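Local structure of designed helical repeat protein (Synthetic construct, 5CWM) at residues L7-E18 against R65-L76. The protein has no known natural function and was designed computationally to fold into a helical repeat protein, probably to explore which repeat architectures are possible. Sequence-based numbering, arbitrary orientation.
Sequences LKRVEKLVKEAE and RAVELVVRVAEL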
loop_
_atom_site.group_PDB
_atom_site.type_symbol
_atom_site.label_atom_id
_atom_site.label_comp_id
_atom_site.label_asym_id
_atom_site.label_seq_id
_atom_site.Cartn_x
_atom_site.Cartn_y
_atom_site.Cartn_z
ATOM N N LEU A 7 14.966 1.917 -11.340
ATOM C CA LEU A 7 14.001 0.959 -10.814
ATOM C C LEU A 7 14.633 -0.417 -10.665
ATOM O O LEU A 7 14.469 -1.072 -9.635
ATOM C CB LEU A 7 12.767 0.879 -11.715
ATOM C CG LEU A 7 11.744 2.004 -11.559
ATOM C CD1 LEU A 7 10.584 1.814 -12.520
ATOM C CD2 LEU A 7 11.249 2.074 -10.123
ATOM N N LYS A 8 15.364 -0.849 -11.688
ATOM C CA LYS A 8 16.055 -2.131 -11.626
ATOM C C LYS A 8 17.138 -2.113 -10.548
ATOM O O LYS A 8 17.438 -3.141 -9.938
ATOM C CB LYS A 8 16.661 -2.486 -12.986
ATOM C CG LYS A 8 15.624 -2.811 -14.052
ATOM C CD LYS A 8 16.270 -3.327 -15.328
ATOM C CE LYS A 8 17.165 -2.277 -15.965
ATOM N NZ LYS A 8 17.780 -2.770 -17.229
ATOM N N ARG A 9 17.715 -0.937 -10.316
ATOM C CA ARG A 9 18.682 -0.749 -9.239
ATOM C C ARG A 9 18.031 -0.998 -7.883
ATOM O O ARG A 9 18.548 -1.761 -7.061
ATOM C CB ARG A 9 19.276 0.660 -9.291
ATOM C CG ARG A 9 20.664 0.740 -9.904
ATOM C CD ARG A 9 21.735 0.487 -8.858
ATOM N NE ARG A 9 21.668 1.463 -7.774
ATOM C CZ ARG A 9 22.481 1.471 -6.722
ATOM N NH1 ARG A 9 23.431 0.553 -6.606
ATOM N NH2 ARG A 9 22.345 2.399 -5.785
ATOM N N VAL A 10 16.892 -0.350 -7.658
ATOM C CA VAL A 10 16.142 -0.517 -6.420
ATOM C C VAL A 10 15.736 -1.975 -6.224
ATOM O O VAL A 10 15.870 -2.522 -5.128
ATOM C CB VAL A 10 14.883 0.372 -6.397
ATOM C CG1 VAL A 10 14.080 0.131 -5.127
ATOM C CG2 VAL A 10 15.270 1.839 -6.515
ATOM N N GLU A 11 15.249 -2.598 -7.293
ATOM C CA GLU A 11 14.857 -4.004 -7.255
ATOM C C GLU A 11 16.034 -4.894 -6.867
ATOM O O GLU A 11 15.890 -5.812 -6.056
ATOM C CB GLU A 11 14.296 -4.444 -8.609
ATOM C CG GLU A 11 12.979 -3.788 -8.987
ATOM C CD GLU A 11 12.579 -4.074 -10.423
ATOM O OE1 GLU A 11 13.318 -4.806 -11.113
ATOM O OE2 GLU A 11 11.526 -3.564 -10.861
ATOM N N LYS A 12 17.195 -4.614 -7.449
ATOM C CA LYS A 12 18.397 -5.384 -7.151
ATOM C C LYS A 12 18.810 -5.196 -5.696
ATOM O O LYS A 12 19.279 -6.136 -5.052
ATOM C CB LYS A 12 19.545 -4.983 -8.079
ATOM C CG LYS A 12 20.805 -5.812 -7.877
ATOM C CD LYS A 12 21.967 -5.282 -8.695
ATOM C CE LYS A 12 23.229 -6.081 -8.423
ATOM N NZ LYS A 12 23.567 -6.096 -6.973
ATOM N N LEU A 13 18.636 -3.983 -5.182
ATOM C CA LEU A 13 18.930 -3.710 -3.779
ATOM C C LEU A 13 17.993 -4.496 -2.869
ATOM O O LEU A 13 18.410 -5.020 -1.836
ATOM C CB LEU A 13 18.824 -2.213 -3.481
ATOM C CG LEU A 13 19.921 -1.319 -4.057
ATOM C CD1 LEU A 13 19.750 0.112 -3.572
ATOM C CD2 LEU A 13 21.299 -1.850 -3.690
ATOM N N VAL A 14 16.725 -4.574 -3.260
ATOM C CA VAL A 14 15.733 -5.328 -2.503
ATOM C C VAL A 14 16.080 -6.814 -2.478
ATOM O O VAL A 14 16.078 -7.441 -1.418
ATOM C CB VAL A 14 14.320 -5.146 -3.083
ATOM C CG1 VAL A 14 13.350 -6.114 -2.430
ATOM C CG2 VAL A 14 13.853 -3.711 -2.902
ATOM N N LYS A 15 16.376 -7.369 -3.650
ATOM C CA LYS A 15 16.779 -8.769 -3.764
ATOM C C LYS A 15 18.010 -9.058 -2.908
ATOM O O LYS A 15 18.053 -10.041 -2.166
ATOM C CB LYS A 15 17.061 -9.127 -5.225
ATOM C CG LYS A 15 15.831 -9.119 -6.121
ATOM C CD LYS A 15 14.991 -10.369 -5.919
ATOM C CE LYS A 15 15.774 -11.620 -6.295
ATOM N NZ LYS A 15 14.963 -12.859 -6.145
ATOM N N GLU A 16 19.002 -8.181 -3.017
ATOM C CA GLU A 16 20.246 -8.308 -2.268
ATOM C C GLU A 16 19.993 -8.284 -0.764
ATOM O O GLU A 16 20.604 -9.044 -0.012
ATOM C CB GLU A 16 21.212 -7.189 -2.664
ATOM C CG GLU A 16 22.546 -7.215 -1.942
ATOM C CD GLU A 16 23.489 -6.138 -2.439
ATOM O OE1 GLU A 16 23.190 -5.522 -3.484
ATOM O OE2 GLU A 16 24.527 -5.906 -1.783
ATOM N N ALA A 17 19.084 -7.413 -0.336
ATOM C CA ALA A 17 18.722 -7.306 1.074
ATOM C C ALA A 17 18.013 -8.568 1.560
ATOM O O ALA A 17 18.284 -9.059 2.658
ATOM C CB ALA A 17 17.845 -6.087 1.304
ATOM N N GLU A 18 17.104 -9.086 0.739
ATOM C CA GLU A 18 16.379 -10.309 1.070
ATOM C C GLU A 18 17.335 -11.491 1.175
ATOM O O GLU A 18 17.140 -12.388 1.998
ATOM C CB GLU A 18 15.295 -10.596 0.030
ATOM C CG GLU A 18 14.155 -9.591 0.029
ATOM C CD GLU A 18 13.083 -9.921 -0.990
ATOM O OE1 GLU A 18 13.231 -10.933 -1.707
ATOM O OE2 GLU A 18 12.090 -9.167 -1.074
ATOM N N ARG A 65 5.463 1.818 -9.718
ATOM C CA ARG A 65 6.485 0.794 -9.523
ATOM C C ARG A 65 7.373 1.138 -8.330
ATOM O O ARG A 65 7.682 0.279 -7.500
ATOM C CB ARG A 65 7.337 0.633 -10.784
ATOM C CG ARG A 65 7.453 -0.802 -11.273
ATOM C CD ARG A 65 7.928 -1.726 -10.163
ATOM N NE ARG A 65 7.889 -3.129 -10.562
ATOM C CZ ARG A 65 8.046 -4.147 -9.721
ATOM N NH1 ARG A 65 7.995 -5.394 -10.169
ATOM N NH2 ARG A 65 8.247 -3.918 -8.430
ATOM N N ALA A 66 7.767 2.405 -8.243
ATOM C CA ALA A 66 8.612 2.875 -7.151
ATOM C C ALA A 66 7.934 2.687 -5.797
ATOM O O ALA A 66 8.548 2.194 -4.847
ATOM C CB ALA A 66 8.978 4.336 -7.359
ATOM N N VAL A 67 6.665 3.074 -5.713
ATOM C CA VAL A 67 5.945 3.017 -4.447
ATOM C C VAL A 67 5.633 1.580 -4.027
ATOM O O VAL A 67 5.698 1.251 -2.842
ATOM C CB VAL A 67 4.642 3.839 -4.513
ATOM C CG1 VAL A 67 3.833 3.675 -3.237
ATOM C CG2 VAL A 67 4.974 5.302 -4.733
ATOM N N GLU A 68 5.313 0.716 -4.987
ATOM C CA GLU A 68 5.079 -0.684 -4.645
ATOM C C GLU A 68 6.404 -1.355 -4.280
ATOM O O GLU A 68 6.430 -2.331 -3.524
ATOM C CB GLU A 68 4.373 -1.425 -5.784
ATOM C CG GLU A 68 5.162 -1.556 -7.070
ATOM C CD GLU A 68 4.306 -2.047 -8.223
ATOM O OE1 GLU A 68 3.073 -2.152 -8.048
ATOM O OE2 GLU A 68 4.862 -2.327 -9.305
ATOM N N LEU A 69 7.504 -0.819 -4.803
ATOM C CA LEU A 69 8.829 -1.243 -4.357
ATOM C C LEU A 69 9.062 -0.806 -2.913
ATOM O O LEU A 69 9.674 -1.531 -2.126
ATOM C CB LEU A 69 9.924 -0.681 -5.269
ATOM C CG LEU A 69 10.200 -1.455 -6.560
ATOM C CD1 LEU A 69 11.249 -0.745 -7.400
ATOM C CD2 LEU A 69 10.633 -2.878 -6.246
ATOM N N VAL A 70 8.568 0.381 -2.569
ATOM C CA VAL A 70 8.640 0.869 -1.194
ATOM C C VAL A 70 7.847 -0.051 -0.267
ATOM O O VAL A 70 8.294 -0.375 0.833
ATOM C CB VAL A 70 8.112 2.317 -1.071
ATOM C CG1 VAL A 70 7.960 2.716 0.388
ATOM C CG2 VAL A 70 9.037 3.281 -1.794
ATOM N N VAL A 71 6.674 -0.479 -0.727
ATOM C CA VAL A 71 5.849 -1.428 0.016
ATOM C C VAL A 71 6.588 -2.750 0.208
ATOM O O VAL A 71 6.581 -3.329 1.299
ATOM C CB VAL A 71 4.505 -1.683 -0.698
ATOM C CG1 VAL A 71 3.719 -2.777 0.008
ATOM C CG2 VAL A 71 3.695 -0.398 -0.770
ATOM N N ARG A 72 7.224 -3.217 -0.863
ATOM C CA ARG A 72 8.079 -4.399 -0.814
ATOM C C ARG A 72 9.120 -4.268 0.298
ATOM O O ARG A 72 9.285 -5.167 1.135
ATOM C CB ARG A 72 8.768 -4.606 -2.165
ATOM C CG ARG A 72 9.779 -5.734 -2.198
ATOM C CD ARG A 72 9.155 -7.014 -2.713
ATOM N NE ARG A 72 10.141 -8.079 -2.877
ATOM C CZ ARG A 72 10.831 -8.293 -3.993
ATOM N NH1 ARG A 72 10.645 -7.513 -5.049
ATOM N NH2 ARG A 72 11.708 -9.285 -4.053
ATOM N N VAL A 73 9.807 -3.130 0.300
ATOM C CA VAL A 73 10.811 -2.829 1.313
ATOM C C VAL A 73 10.205 -2.867 2.713
ATOM O O VAL A 73 10.815 -3.382 3.644
ATOM C CB VAL A 73 11.460 -1.448 1.071
ATOM C CG1 VAL A 73 12.313 -1.037 2.260
ATOM C CG2 VAL A 73 12.288 -1.467 -0.204
ATOM N N ALA A 74 8.997 -2.332 2.850
ATOM C CA ALA A 74 8.312 -2.301 4.139
ATOM C C ALA A 74 8.020 -3.709 4.655
ATOM O O ALA A 74 8.295 -4.022 5.818
ATOM C CB ALA A 74 7.026 -1.498 4.033
ATOM N N GLU A 75 7.459 -4.552 3.790
ATOM C CA GLU A 75 7.206 -5.949 4.136
ATOM C C GLU A 75 8.503 -6.630 4.556
ATOM O O GLU A 75 8.547 -7.377 5.543
ATOM C CB GLU A 75 6.577 -6.700 2.959
ATOM C CG GLU A 75 5.224 -6.166 2.516
ATOM C CD GLU A 75 4.672 -6.907 1.310
ATOM O OE1 GLU A 75 5.416 -7.718 0.718
ATOM O OE2 GLU A 75 3.496 -6.680 0.956
ATOM N N LEU A 76 9.561 -6.357 3.796
ATOM C CA LEU A 76 10.877 -6.906 4.098
ATOM C C LEU A 76 11.341 -6.484 5.489
ATOM O O LEU A 76 11.918 -7.280 6.227
ATOM C CB LEU A 76 11.894 -6.466 3.043
ATOM C CG LEU A 76 13.334 -6.935 3.259
ATOM C CD1 LEU A 76 13.390 -8.444 3.434
ATOM C CD2 LEU A 76 14.212 -6.492 2.101
#
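L69 sits against L7, V10 and E11 where two parallel helices of a helical repeat fold lie side by side. Helix 3-27 and helix 60-84 are the first and third in the chain. Over these segments their axes come within 10.6 Å, at 9° to each other. Helix 30-57 joins them in sequence and touches A17 and V73.

The apolar contacts run along the length of the pair. L69 CD1 meets V10 CG1 at 3.7 Å, and L69 CD2 rests on the aliphatic CG of E11. L7 reaches R65 CB with CD1, and A66 and L69 with CD2. Further on, the V14 and V73 CG2 methyls touch. L76 spreads both methyls over E18 CG, and its CD2 also meets A17 CB.

The charged contacts differ in geometry. E11 OE2 lies over the centre of the R65 guanidinium face, a long ion pair of 3.7 Å to NE with no N-H aimed at it. E68 pairs with the same R65 by charge alone, which makes a three-residue network. R72 instead meets E18 near its guanidinium edge: NE bonds OE2 at 2.9 Å, and NH2 adds weak bonds to both oxygens. OE2 takes NE on its syn side but lies tilted from the guanidinium plane, and the bond is bent (131°). A leucine in place of R72 would probably leave the E18 carboxylate without this salt bridge and freer to turn. CG of R72 stands anti to its own backbone N (chi1 175°), and the chain bends at chi2. This lays the guanidinium across V14, whose CG1 sits 3.7 Å from its plane, over the centre.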